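Local coordinates for ABC transporter periplasmic peptide-binding protein (Pseudoalteromonas, PDB 4QFL), which binds dipeptides in the periplasm and probably hands them to an ABC transporter for uptake into the cell, at residues T252-I257 and H267-Q272; D280-E285 and F509-A514; W343-Q348 and A489-I494; I292-F297 and L498-I503. All blocks are in the same frame, centred on the assembly; numbering follows the deposited sequence. Where two conformers were deposited one is given.

Interaction 1: T252-I257 and H267-Q272; sequences TRIAKI and HPSSAQ
Helix 250-258 is tied to the loop leaving strand 264-266 by Arg253, whose guanidinium grips the His267 carbonyl, and by Ile254, which packs farther along the same loop. NH2 of Arg253 donates to His267 O at 3.1 Å, with an N-H...O angle of 149°. The oxygen lies near the guanidinium plane, at its edge, while the donor is tilted from the carbonyl plane. NE bonds to Ala266 O and NH1 to Thr247 O, so three carbonyls surround the group and fix its rotation. An alanine here would probably leave these carbonyls without their shared donor and the loop at His267 freer to move. Ile254 sends CG1 out beside its backbone N (chi1 -60°), and CD1 meets Ser269 N at 3.8 Å and Pro268 CB at 4.1 Å. Its other branch, CG2, comes within 3.8 Å of CB of Gln272, the N-cap residue of helix 273-278. Arg253 also packs on Cys34, which is disulfide-bonded to Cys262, and Leu276 of helix 273-278 touches Ile254. Helices 250-258 and 273-278 thus cover strand 500-513, through Ile257 on Ala511 and Leu273 on Phe509, in the alpha/beta architecture of a periplasmic solute-binding protein.

Interaction 2: D280-E285 and F509-A514; sequences DDINVE and FQASSA
Asn283 and Ser512 form a hydrogen-bonded pair in the antiparallel pairing of strand 282-287 with strand 500-513, two strands more than 200 residues apart in sequence. Asn283 N donates to Ser512 O at 2.8 Å, and Ser512 N returns a bond to Asn283 O at 2.9 Å. Glu285 and Gln510 repeat the exchange, and Ala514 N extends the bonding past the strand end to Asp281 O. Val284 and Ala511 put their side chains on the sheet face covered by Leu276 of helix 273-278; CG2 of the valine meets CB of the alanine at 4.1 Å, while CG1 reaches Phe509 CD1. Asn283 and Ser512 project from the reverse face. From Asn283, CB sits 4.1 Å from Ser512 O; CG then turns beside the backbone N (chi1 -63°), and ND2 at the tip lies 3.5 Å from Ala514 CA. The same nitrogen donates to a water that also accepts from Ser512 OG, so the two side chains are joined through solvent. That hydroxyl accepts in turn from a second water, 2.9 Å from OG, while the first water donates a longer bond, 3.3 Å, to Ser513 O.

Interaction 3: W343-Q348 and A489-I494; sequences WAFEPQ and AAQSMI
The irregular chain 343-348 passes beside helix 480-497, closest at Gln348 and Ser492, whose CA atoms are 6.4 Å apart, and Gln491 reaches across to the loop. Its CG stands beside the backbone N (chi1 -70°) and its chain runs extended from there, so the terminal amide meets the loop backbone on both sides of Phe345. NE2 donates to Ala344 O at 2.8 Å, the acceptor lying 25° out of the amide plane. OE1 accepts from Glu346 N at 3.0 Å, with an N-H...O angle of 146°. Each end has a further partner: NE2 bonds to Tyr487 O one turn back in the helix, and OE1 to Ser336 OG. Opposed donor and acceptor ends thus fix the amide's rotation and satisfy it in a buried setting. An alanine here would probably leave Ala344 O and Glu346 N without these bonds and open a gap between loop and helix. CB of Glu346 lies 3.9 Å from Gln491 NE2, but the glutamate chain bends at its second torsion, and its OE1 forms a salt bridge with Lys484. Gln348 crosses Gln491 at about a right angle, its CG 4.1 Å from Gln491 O, and its end rests against Ser492. In this way a helix side chain pairs with loop backbone to join the connection between strand 332-333 and helix 356-363 to the helix that feeds strand 500-513, within the alpha/beta fold of a family 5 solute-binding protein.

Interaction 4: I292-F297 and L498-I503; sequences IGYWAF and LPLYPI
Tyr294 and Leu500 both set CG between the backbone N and the carbonyl carbon (chi1 55° and 51°), and CD2 of the leucine lies over the centre of the tyrosine ring. The methyl stands 3.7 Å from the ring centroid, 8° off the normal: a CH-pi contact. Behind the leucine, CB lies 4.0 Å from Ala296 CB, and Ile292 CD1 approaches Pro502 CB at 3.8 Å, so carbon-to-carbon contacts carry this face of the pair. The frame is an antiparallel pair of strands, 291-297 and 500-513, with strand 428-434 on the other flank of 291-297, in the core of a lobe of this periplasmic binding protein. Trp295 and Tyr501 exchange both backbone bonds, Trp295 N to Tyr501 O and Tyr501 N to Trp295 O, each 3.0 Å. Gly293 O accepts from Ile503 N, and Phe297 N donates to Pro499 O. Beside Trp295, Ile503 brings CD1 to 3.3 Å from Trp295 N and 3.8 Å from Trp295 CB, a tight fit made with chi2 of the isoleucine off the staggered value. The Tyr294 side chain comes to about 4 Å from the bound phenylalanine and packs on Leu431, which lines the pocket of that phenylalanine.

In the fold
Strand 500-513 is common to interactions 2 and 4, whose centres are 31 Å apart, pairing with strand 282-287 in one and 291-297 in the other. Interactions 1 and 2 lie side by side, centres 11 Å apart, with Pro268 CD 3.6 Å from Phe509 O. At the other end, the centres of interactions 3 and 4 are 13 Å apart: helix 480-497 runs into strand 500-513, and Ile494 O meets Pro499 CD at 3.3 Å. The Tyr294 side chain of interaction 4 lies about 4 Å from the bound phenylalanine, while the His267 side chain of interaction 1 stays about 7 Å away from it, outside contact.

Interaction 1: T252-I257 and H267-Q272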
loop_
_atom_site.group_PDB
_atom_site.type_symbol
_atom_site.label_atom_id
_atom_site.label_comp_id
_atom_site.label_asym_id
_atom_site.label_seq_id
_atom_site.Cartn_x
_atom_site.Cartn_y
_atom_site.Cartn_z
ATOM N N THR A 252 -5.873 -15.212 16.736
ATOM C CA THR A 252 -6.733 -16.226 16.143
ATOM C C THR A 252 -6.133 -16.778 14.845
ATOM O O THR A 252 -6.289 -17.958 14.531
ATOM C CB THR A 252 -8.148 -15.674 15.870
ATOM O OG1 THR A 252 -8.698 -15.174 17.087
ATOM C CG2 THR A 252 -9.070 -16.753 15.320
ATOM N N ARG A 253 -5.453 -15.924 14.084
ATOM C CA ARG A 253 -4.784 -16.387 12.869
ATOM C C ARG A 253 -3.658 -17.323 13.254
ATOM O O ARG A 253 -3.429 -18.327 12.598
ATOM C CB ARG A 253 -4.275 -15.217 12.032
ATOM C CG ARG A 253 -5.401 -14.295 11.524
ATOM C CD ARG A 253 -4.957 -13.454 10.326
ATOM N NE ARG A 253 -3.843 -12.570 10.655
ATOM C CZ ARG A 253 -3.967 -11.439 11.343
ATOM N NH1 ARG A 253 -5.156 -11.044 11.770
ATOM N NH2 ARG A 253 -2.898 -10.701 11.596
ATOM N N ILE A 254 -2.982 -17.015 14.355
ATOM C CA ILE A 254 -1.971 -17.912 14.894
ATOM C C ILE A 254 -2.618 -19.236 15.292
ATOM O O ILE A 254 -2.144 -20.306 14.919
ATOM C CB ILE A 254 -1.270 -17.315 16.135
ATOM C CG1 ILE A 254 -0.576 -16.007 15.782
ATOM C CG2 ILE A 254 -0.244 -18.308 16.715
ATOM C CD1 ILE A 254 0.604 -16.184 14.908
ATOM N N ALA A 255 -3.702 -19.153 16.057
ATOM C CA ALA A 255 -4.416 -20.338 16.493
ATOM C C ALA A 255 -4.806 -21.214 15.300
ATOM O O ALA A 255 -4.685 -22.441 15.352
ATOM C CB ALA A 255 -5.643 -19.945 17.294
ATOM N N LYS A 256 -5.263 -20.584 14.222
ATOM C CA LYS A 256 -5.701 -21.321 13.037
ATOM C C LYS A 256 -4.585 -21.959 12.232
ATOM O O LYS A 256 -4.805 -22.959 11.572
ATOM C CB LYS A 256 -6.553 -20.450 12.132
ATOM C CG LYS A 256 -7.913 -20.167 12.715
ATOM C CD LYS A 256 -8.721 -19.253 11.818
ATOM C CE LYS A 256 -10.166 -19.212 12.268
ATOM N NZ LYS A 256 -10.984 -18.380 11.362
ATOM N N ILE A 257 -3.386 -21.405 12.267
ATOM C CA ILE A 257 -2.308 -22.116 11.598
ATOM C C ILE A 257 -1.886 -23.309 12.454
ATOM O O ILE A 257 -1.555 -24.373 11.940
ATOM C CB ILE A 257 -1.112 -21.211 11.229
ATOM C CG1 ILE A 257 -0.213 -21.920 10.210
ATOM C CG2 ILE A 257 -0.320 -20.806 12.460
ATOM C CD1 ILE A 257 0.922 -21.073 9.745
ATOM N N HIS A 267 0.648 -11.598 8.322
ATOM C CA HIS A 267 1.108 -10.778 9.434
ATOM C C HIS A 267 0.996 -11.492 10.776
ATOM O O HIS A 267 0.157 -11.123 11.598
ATOM C CB HIS A 267 0.318 -9.465 9.481
ATOM C CG HIS A 267 0.346 -8.696 8.195
ATOM N ND1 HIS A 267 1.362 -7.827 7.875
ATOM C CD2 HIS A 267 -0.518 -8.670 7.152
ATOM C CE1 HIS A 267 1.127 -7.296 6.687
ATOM N NE2 HIS A 267 -0.013 -7.783 6.231
ATOM N N PRO A 268 1.838 -12.519 11.003
ATOM C CA PRO A 268 1.832 -13.237 12.283
ATOM C C PRO A 268 2.158 -12.317 13.458
ATOM O O PRO A 268 3.030 -11.458 13.361
ATOM C CB PRO A 268 2.924 -14.293 12.101
ATOM C CG PRO A 268 3.772 -13.790 10.998
ATOM C CD PRO A 268 2.842 -13.070 10.081
ATOM N N SER A 269 1.447 -12.496 14.564
ATOM C CA SER A 269 1.660 -11.672 15.749
ATOM C C SER A 269 3.035 -11.907 16.384
ATOM O O SER A 269 3.403 -13.037 16.706
ATOM C CB SER A 269 0.559 -11.924 16.781
ATOM O OG SER A 269 -0.717 -11.597 16.260
ATOM N N SER A 270 3.778 -10.823 16.575
ATOM C CA SER A 270 5.127 -10.888 17.143
ATOM C C SER A 270 5.194 -11.771 18.357
ATOM O O SER A 270 6.124 -12.556 18.502
ATOM C CB SER A 270 5.581 -9.505 17.578
ATOM O OG SER A 270 5.261 -8.552 16.598
ATOM N N ALA A 271 4.223 -11.616 19.252
ATOM C CA ALA A 271 4.256 -12.312 20.532
ATOM C C ALA A 271 4.266 -13.815 20.326
ATOM O O ALA A 271 4.688 -14.565 21.203
ATOM C CB ALA A 271 3.079 -11.908 21.390
ATOM N N GLN A 272 3.813 -14.260 19.163
ATOM C CA GLN A 272 3.769 -15.687 18.890
ATOM C C GLN A 272 4.802 -16.201 17.896
ATOM O O GLN A 272 4.757 -17.369 17.519
ATOM C CB GLN A 272 2.363 -16.114 18.465
ATOM C CG GLN A 272 1.397 -16.259 19.641
ATOM C CD GLN A 272 0.867 -14.927 20.118
ATOM O OE1 GLN A 272 0.496 -14.081 19.310
ATOM N NE2 GLN A 272 0.837 -14.725 21.430
#

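Interaction 2: D280-E285 and F509-A514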
loop_
_atom_site.group_PDB
_atom_site.type_symbol
_atom_site.label_atom_id
_atom_site.label_comp_id
_atom_site.label_asym_id
_atom_site.label_seq_id
_atom_site.Cartn_x
_atom_site.Cartn_y
_atom_site.Cartn_z
ATOM N N ASP A 280 8.082 -27.755 14.013
ATOM C CA ASP A 280 8.765 -28.361 12.871
ATOM C C ASP A 280 7.972 -28.262 11.571
ATOM O O ASP A 280 8.547 -28.238 10.486
ATOM C CB ASP A 280 9.038 -29.847 13.146
ATOM C CG ASP A 280 9.953 -30.071 14.337
ATOM O OD1 ASP A 280 10.937 -29.307 14.489
ATOM O OD2 ASP A 280 9.685 -31.021 15.115
ATOM N N ASP A 281 6.650 -28.235 11.674
ATOM C CA ASP A 281 5.804 -28.288 10.485
ATOM C C ASP A 281 5.350 -26.915 9.986
ATOM O O ASP A 281 4.443 -26.825 9.166
ATOM C CB ASP A 281 4.589 -29.199 10.728
ATOM C CG ASP A 281 3.820 -28.827 11.987
ATOM O OD1 ASP A 281 4.193 -27.827 12.637
ATOM O OD2 ASP A 281 2.839 -29.527 12.319
ATOM N N ILE A 282 5.975 -25.854 10.490
ATOM C CA ILE A 282 5.631 -24.498 10.081
ATOM C C ILE A 282 6.886 -23.748 9.658
ATOM O O ILE A 282 7.942 -23.878 10.282
ATOM C CB ILE A 282 4.921 -23.732 11.213
ATOM C CG1 ILE A 282 3.532 -24.303 11.449
ATOM C CG2 ILE A 282 4.801 -22.251 10.882
ATOM C CD1 ILE A 282 2.838 -23.671 12.605
ATOM N N ASN A 283 6.767 -22.973 8.587
ATOM C CA ASN A 283 7.832 -22.079 8.154
ATOM C C ASN A 283 7.438 -20.640 8.400
ATOM O O ASN A 283 6.309 -20.248 8.147
ATOM C CB ASN A 283 8.112 -22.244 6.663
ATOM C CG ASN A 283 8.614 -23.621 6.310
ATOM O OD1 ASN A 283 9.417 -24.219 7.037
ATOM N ND2 ASN A 283 8.145 -24.137 5.185
ATOM N N VAL A 284 8.375 -19.845 8.883
ATOM C CA VAL A 284 8.122 -18.422 9.009
ATOM C C VAL A 284 9.204 -17.676 8.234
ATOM O O VAL A 284 10.392 -17.747 8.571
ATOM C CB VAL A 284 8.069 -17.989 10.478
ATOM C CG1 VAL A 284 7.604 -16.540 10.585
ATOM C CG2 VAL A 284 7.149 -18.916 11.256
ATOM N N GLU A 285 8.796 -16.996 7.167
ATOM C CA GLU A 285 9.746 -16.245 6.366
ATOM C C GLU A 285 9.917 -14.872 6.977
ATOM O O GLU A 285 9.000 -14.342 7.585
ATOM C CB GLU A 285 9.258 -16.103 4.935
ATOM C CG GLU A 285 9.152 -17.394 4.170
ATOM C CD GLU A 285 8.475 -17.188 2.825
ATOM O OE1 GLU A 285 9.132 -16.636 1.910
ATOM O OE2 GLU A 285 7.279 -17.552 2.688
ATOM N N PHE A 509 7.115 -10.513 7.713
ATOM C CA PHE A 509 6.967 -11.910 8.138
ATOM C C PHE A 509 5.745 -12.591 7.513
ATOM O O PHE A 509 4.726 -11.958 7.273
ATOM C CB PHE A 509 6.787 -12.017 9.655
ATOM C CG PHE A 509 8.001 -11.660 10.460
ATOM C CD1 PHE A 509 8.988 -12.605 10.705
ATOM C CD2 PHE A 509 8.125 -10.395 11.021
ATOM C CE1 PHE A 509 10.092 -12.284 11.464
ATOM C CE2 PHE A 509 9.231 -10.062 11.782
ATOM C CZ PHE A 509 10.219 -11.011 12.004
ATOM N N GLN A 510 5.847 -13.894 7.284
ATOM C CA GLN A 510 4.682 -14.704 6.964
ATOM C C GLN A 510 4.843 -16.137 7.449
ATOM O O GLN A 510 5.893 -16.750 7.261
ATOM C CB GLN A 510 4.405 -14.719 5.471
ATOM C CG GLN A 510 3.204 -15.571 5.104
ATOM C CD GLN A 510 2.879 -15.458 3.644
ATOM O OE1 GLN A 510 3.456 -16.157 2.817
ATOM N NE2 GLN A 510 1.969 -14.550 3.309
ATOM N N ALA A 511 3.797 -16.668 8.072
ATOM C CA ALA A 511 3.835 -18.047 8.528
ATOM C C ALA A 511 3.055 -18.943 7.586
ATOM O O ALA A 511 2.039 -18.545 7.034
ATOM C CB ALA A 511 3.291 -18.164 9.941
ATOM N N SER A 512 3.537 -20.163 7.400
ATOM C CA SER A 512 2.808 -21.116 6.589
ATOM C C SER A 512 3.134 -22.558 6.961
ATOM O O SER A 512 4.183 -22.847 7.537
ATOM C CB SER A 512 3.064 -20.855 5.095
ATOM O OG SER A 512 4.434 -20.986 4.752
ATOM N N SER A 513 2.211 -23.455 6.637
ATOM C CA SER A 513 2.491 -24.876 6.712
ATOM C C SER A 513 3.710 -25.249 5.866
ATOM O O SER A 513 3.923 -24.730 4.764
ATOM C CB SER A 513 1.290 -25.683 6.251
ATOM O OG SER A 513 1.749 -26.917 5.737
ATOM N N ALA A 514 4.518 -26.158 6.393
ATOM C CA ALA A 514 5.690 -26.614 5.675
ATOM C C ALA A 514 5.270 -27.279 4.376
ATOM O O ALA A 514 6.101 -27.541 3.518
ATOM C CB ALA A 514 6.494 -27.570 6.522
HETATM O O HOH W 1 6.289 -22.840 3.542
HETATM O O HOH W 2 5.902 -18.557 5.342
#

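Interaction 3: W343-Q348 and A489-I494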
loop_
_atom_site.group_PDB
_atom_site.type_symbol
_atom_site.label_atom_id
_atom_site.label_comp_id
_atom_site.label_asym_id
_atom_site.label_seq_id
_atom_site.Cartn_x
_atom_site.Cartn_y
_atom_site.Cartn_z
ATOM N N TRP A 343 17.155 3.791 -2.286
ATOM C CA TRP A 343 18.347 4.384 -2.881
ATOM C C TRP A 343 18.496 5.865 -2.573
ATOM O O TRP A 343 19.591 6.420 -2.668
ATOM C CB TRP A 343 18.488 4.088 -4.378
ATOM C CG TRP A 343 17.416 4.555 -5.344
ATOM C CD1 TRP A 343 16.530 3.762 -6.001
ATOM C CD2 TRP A 343 17.195 5.894 -5.836
ATOM N NE1 TRP A 343 15.749 4.514 -6.843
ATOM C CE2 TRP A 343 16.130 5.827 -6.760
ATOM C CE3 TRP A 343 17.775 7.137 -5.570
ATOM C CZ2 TRP A 343 15.633 6.958 -7.426
ATOM C CZ3 TRP A 343 17.275 8.265 -6.225
ATOM C CH2 TRP A 343 16.218 8.166 -7.139
ATOM N N ALA A 344 17.404 6.501 -2.171
ATOM C CA ALA A 344 17.448 7.917 -1.837
ATOM C C ALA A 344 17.628 8.151 -0.345
ATOM O O ALA A 344 17.576 9.292 0.115
ATOM C CB ALA A 344 16.185 8.623 -2.333
ATOM N N PHE A 345 17.837 7.080 0.418
ATOM C CA PHE A 345 17.882 7.224 1.862
ATOM C C PHE A 345 19.003 8.150 2.279
ATOM O O PHE A 345 20.115 8.078 1.756
ATOM C CB PHE A 345 18.052 5.879 2.553
ATOM C CG PHE A 345 18.459 5.987 3.990
ATOM C CD1 PHE A 345 17.559 6.406 4.955
ATOM C CD2 PHE A 345 19.745 5.653 4.381
ATOM C CE1 PHE A 345 17.929 6.494 6.286
ATOM C CE2 PHE A 345 20.122 5.739 5.713
ATOM C CZ PHE A 345 19.211 6.160 6.666
ATOM N N GLU A 346 18.694 9.024 3.223
ATOM C CA GLU A 346 19.695 9.885 3.820
ATOM C C GLU A 346 19.329 10.127 5.268
ATOM O O GLU A 346 18.263 10.654 5.565
ATOM C CB GLU A 346 19.787 11.204 3.061
ATOM C CG GLU A 346 21.017 12.032 3.395
ATOM C CD GLU A 346 22.308 11.483 2.803
ATOM O OE1 GLU A 346 22.272 10.701 1.821
ATOM O OE2 GLU A 346 23.376 11.849 3.334
ATOM N N PRO A 347 20.218 9.728 6.187
ATOM C CA PRO A 347 19.959 9.849 7.626
ATOM C C PRO A 347 19.881 11.311 8.035
ATOM O O PRO A 347 20.699 12.129 7.616
ATOM C CB PRO A 347 21.167 9.161 8.263
ATOM C CG PRO A 347 22.236 9.224 7.234
ATOM C CD PRO A 347 21.560 9.190 5.899
ATOM N N GLN A 348 18.894 11.648 8.846
ATOM C CA GLN A 348 18.651 13.045 9.117
ATOM C C GLN A 348 19.388 13.488 10.360
ATOM O O GLN A 348 19.205 12.922 11.436
ATOM C CB GLN A 348 17.150 13.319 9.202
ATOM C CG GLN A 348 16.478 13.164 7.865
ATOM C CD GLN A 348 17.192 13.952 6.784
ATOM O OE1 GLN A 348 17.582 13.406 5.757
ATOM N NE2 GLN A 348 17.367 15.241 7.010
ATOM N N ALA A 489 16.401 16.941 0.073
ATOM C CA ALA A 489 15.792 18.137 0.624
ATOM C C ALA A 489 14.430 17.773 1.206
ATOM O O ALA A 489 13.993 18.348 2.208
ATOM C CB ALA A 489 15.669 19.218 -0.455
ATOM N N ALA A 490 13.767 16.803 0.577
ATOM C CA ALA A 490 12.439 16.391 1.007
ATOM C C ALA A 490 12.488 15.708 2.367
ATOM O O ALA A 490 11.642 15.951 3.234
ATOM C CB ALA A 490 11.810 15.473 -0.023
ATOM N N GLN A 491 13.470 14.833 2.551
ATOM C CA GLN A 491 13.597 14.120 3.813
ATOM C C GLN A 491 13.868 15.105 4.936
ATOM O O GLN A 491 13.336 14.970 6.039
ATOM C CB GLN A 491 14.706 13.073 3.741
ATOM C CG GLN A 491 14.363 11.903 2.865
ATOM C CD GLN A 491 15.558 11.034 2.555
ATOM O OE1 GLN A 491 15.870 10.114 3.300
ATOM N NE2 GLN A 491 16.226 11.314 1.452
ATOM N N SER A 492 14.699 16.101 4.650
ATOM C CA SER A 492 15.046 17.112 5.644
ATOM C C SER A 492 13.838 17.942 6.096
ATOM O O SER A 492 13.673 18.231 7.292
ATOM C CB SER A 492 16.139 18.026 5.103
ATOM O OG SER A 492 17.347 17.306 4.974
ATOM N N MET A 493 13.004 18.315 5.132
ATOM C CA MET A 493 11.843 19.148 5.399
ATOM C C MET A 493 10.866 18.414 6.301
ATOM O O MET A 493 10.306 18.990 7.229
ATOM C CB MET A 493 11.172 19.558 4.089
ATOM C CG MET A 493 10.191 20.705 4.249
ATOM S SD MET A 493 9.470 21.300 2.709
ATOM C CE MET A 493 10.919 21.894 1.862
ATOM N N ILE A 494 10.681 17.128 6.033
ATOM C CA ILE A 494 9.786 16.316 6.834
ATOM C C ILE A 494 10.234 16.300 8.302
ATOM O O ILE A 494 9.407 16.375 9.209
ATOM C CB ILE A 494 9.683 14.904 6.248
ATOM C CG1 ILE A 494 8.977 14.966 4.891
ATOM C CG2 ILE A 494 8.956 13.982 7.206
ATOM C CD1 ILE A 494 9.003 13.656 4.092
#

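Interaction 4: I292-F297 and L498-I503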
loop_
_atom_site.group_PDB
_atom_site.type_symbol
_atom_site.label_atom_id
_atom_site.label_comp_id
_atom_site.label_asym_id
_atom_site.label_seq_id
_atom_site.Cartn_x
_atom_site.Cartn_y
_atom_site.Cartn_z
ATOM N N ILE A 292 7.734 2.189 6.127
ATOM C CA ILE A 292 7.929 3.109 7.237
ATOM C C ILE A 292 6.710 3.124 8.133
ATOM O O ILE A 292 5.580 3.142 7.656
ATOM C CB ILE A 292 8.195 4.528 6.744
ATOM C CG1 ILE A 292 8.362 5.481 7.940
ATOM C CG2 ILE A 292 7.102 4.961 5.787
ATOM C CD1 ILE A 292 9.693 5.347 8.648
ATOM N N GLY A 293 6.950 3.064 9.439
ATOM C CA GLY A 293 5.919 3.280 10.435
ATOM C C GLY A 293 6.185 4.620 11.111
ATOM O O GLY A 293 7.312 4.898 11.559
ATOM N N TYR A 294 5.147 5.451 11.180
ATOM C CA TYR A 294 5.254 6.827 11.688
ATOM C C TYR A 294 4.106 7.218 12.633
ATOM O O TYR A 294 3.077 6.543 12.722
ATOM C CB TYR A 294 5.329 7.832 10.525
ATOM C CG TYR A 294 4.169 7.693 9.565
ATOM C CD1 TYR A 294 2.873 8.004 9.962
ATOM C CD2 TYR A 294 4.359 7.228 8.275
ATOM C CE1 TYR A 294 1.802 7.855 9.099
ATOM C CE2 TYR A 294 3.294 7.076 7.411
ATOM C CZ TYR A 294 2.022 7.384 7.832
ATOM O OH TYR A 294 0.969 7.236 6.977
ATOM N N TRP A 295 4.306 8.318 13.345
ATOM C CA TRP A 295 3.246 8.960 14.119
ATOM C C TRP A 295 2.855 10.238 13.380
ATOM O O TRP A 295 3.624 11.208 13.341
ATOM C CB TRP A 295 3.779 9.313 15.507
ATOM C CG TRP A 295 2.774 9.808 16.514
ATOM C CD1 TRP A 295 1.436 9.575 16.530
ATOM C CD2 TRP A 295 3.061 10.600 17.667
ATOM N NE1 TRP A 295 0.867 10.183 17.623
ATOM C CE2 TRP A 295 1.846 10.819 18.336
ATOM C CE3 TRP A 295 4.231 11.148 18.195
ATOM C CZ2 TRP A 295 1.762 11.557 19.510
ATOM C CZ3 TRP A 295 4.150 11.886 19.361
ATOM C CH2 TRP A 295 2.921 12.084 20.005
ATOM N N ALA A 296 1.679 10.233 12.774
ATOM C CA ALA A 296 1.241 11.388 12.008
ATOM C C ALA A 296 0.391 12.320 12.856
ATOM O O ALA A 296 -0.483 11.870 13.581
ATOM C CB ALA A 296 0.466 10.944 10.781
ATOM N N PHE A 297 0.658 13.618 12.753
ATOM C CA PHE A 297 -0.171 14.638 13.383
ATOM C C PHE A 297 -1.157 15.263 12.398
ATOM O O PHE A 297 -0.831 15.507 11.245
ATOM C CB PHE A 297 0.710 15.733 13.963
ATOM C CG PHE A 297 1.687 15.235 14.976
ATOM C CD1 PHE A 297 1.276 14.939 16.261
ATOM C CD2 PHE A 297 3.017 15.060 14.640
ATOM C CE1 PHE A 297 2.170 14.479 17.198
ATOM C CE2 PHE A 297 3.921 14.611 15.573
ATOM C CZ PHE A 297 3.495 14.321 16.857
ATOM N N LEU A 498 8.025 18.180 10.697
ATOM C CA LEU A 498 7.355 17.108 11.432
ATOM C C LEU A 498 5.857 16.972 11.198
ATOM O O LEU A 498 5.091 16.915 12.150
ATOM C CB LEU A 498 7.599 17.263 12.927
ATOM C CG LEU A 498 9.069 17.108 13.292
ATOM C CD1 LEU A 498 9.248 17.376 14.767
ATOM C CD2 LEU A 498 9.573 15.717 12.905
ATOM N N PRO A 499 5.430 16.904 9.931
ATOM C CA PRO A 499 4.034 16.532 9.707
ATOM C C PRO A 499 3.817 15.142 10.296
ATOM O O PRO A 499 2.784 14.856 10.883
ATOM C CB PRO A 499 3.916 16.513 8.184
ATOM C CG PRO A 499 5.339 16.372 7.687
ATOM C CD PRO A 499 6.185 17.066 8.682
ATOM N N LEU A 500 4.811 14.282 10.141
ATOM C CA LEU A 500 4.805 13.003 10.812
ATOM C C LEU A 500 6.214 12.702 11.299
ATOM O O LEU A 500 7.188 13.307 10.847
ATOM C CB LEU A 500 4.294 11.900 9.885
ATOM C CG LEU A 500 4.918 11.773 8.490
ATOM C CD1 LEU A 500 6.319 11.172 8.572
ATOM C CD2 LEU A 500 4.047 10.939 7.552
ATOM N N TYR A 501 6.310 11.760 12.226
ATOM C CA TYR A 501 7.573 11.388 12.835
ATOM C C TYR A 501 7.878 9.949 12.489
ATOM O O TYR A 501 7.187 9.042 12.969
ATOM C CB TYR A 501 7.460 11.522 14.348
ATOM C CG TYR A 501 8.666 11.061 15.145
ATOM C CD1 TYR A 501 9.961 11.367 14.747
ATOM C CD2 TYR A 501 8.497 10.355 16.327
ATOM C CE1 TYR A 501 11.060 10.957 15.505
ATOM C CE2 TYR A 501 9.576 9.944 17.082
ATOM C CZ TYR A 501 10.851 10.245 16.671
ATOM O OH TYR A 501 11.908 9.825 17.445
ATOM N N PRO A 502 8.905 9.732 11.650
ATOM C CA PRO A 502 9.341 8.375 11.311
ATOM C C PRO A 502 9.747 7.647 12.577
ATOM O O PRO A 502 10.531 8.179 13.360
ATOM C CB PRO A 502 10.579 8.619 10.440
ATOM C CG PRO A 502 10.371 9.974 9.860
ATOM C CD PRO A 502 9.676 10.759 10.925
ATOM N N ILE A 503 9.212 6.455 12.797
ATOM C CA ILE A 503 9.563 5.721 13.998
ATOM C C ILE A 503 10.500 4.571 13.688
ATOM O O ILE A 503 11.609 4.532 14.203
ATOM C CB ILE A 503 8.329 5.226 14.747
ATOM C CG1 ILE A 503 7.597 6.428 15.352
ATOM C CG2 ILE A 503 8.731 4.253 15.835
ATOM C CD1 ILE A 503 6.109 6.306 15.307
#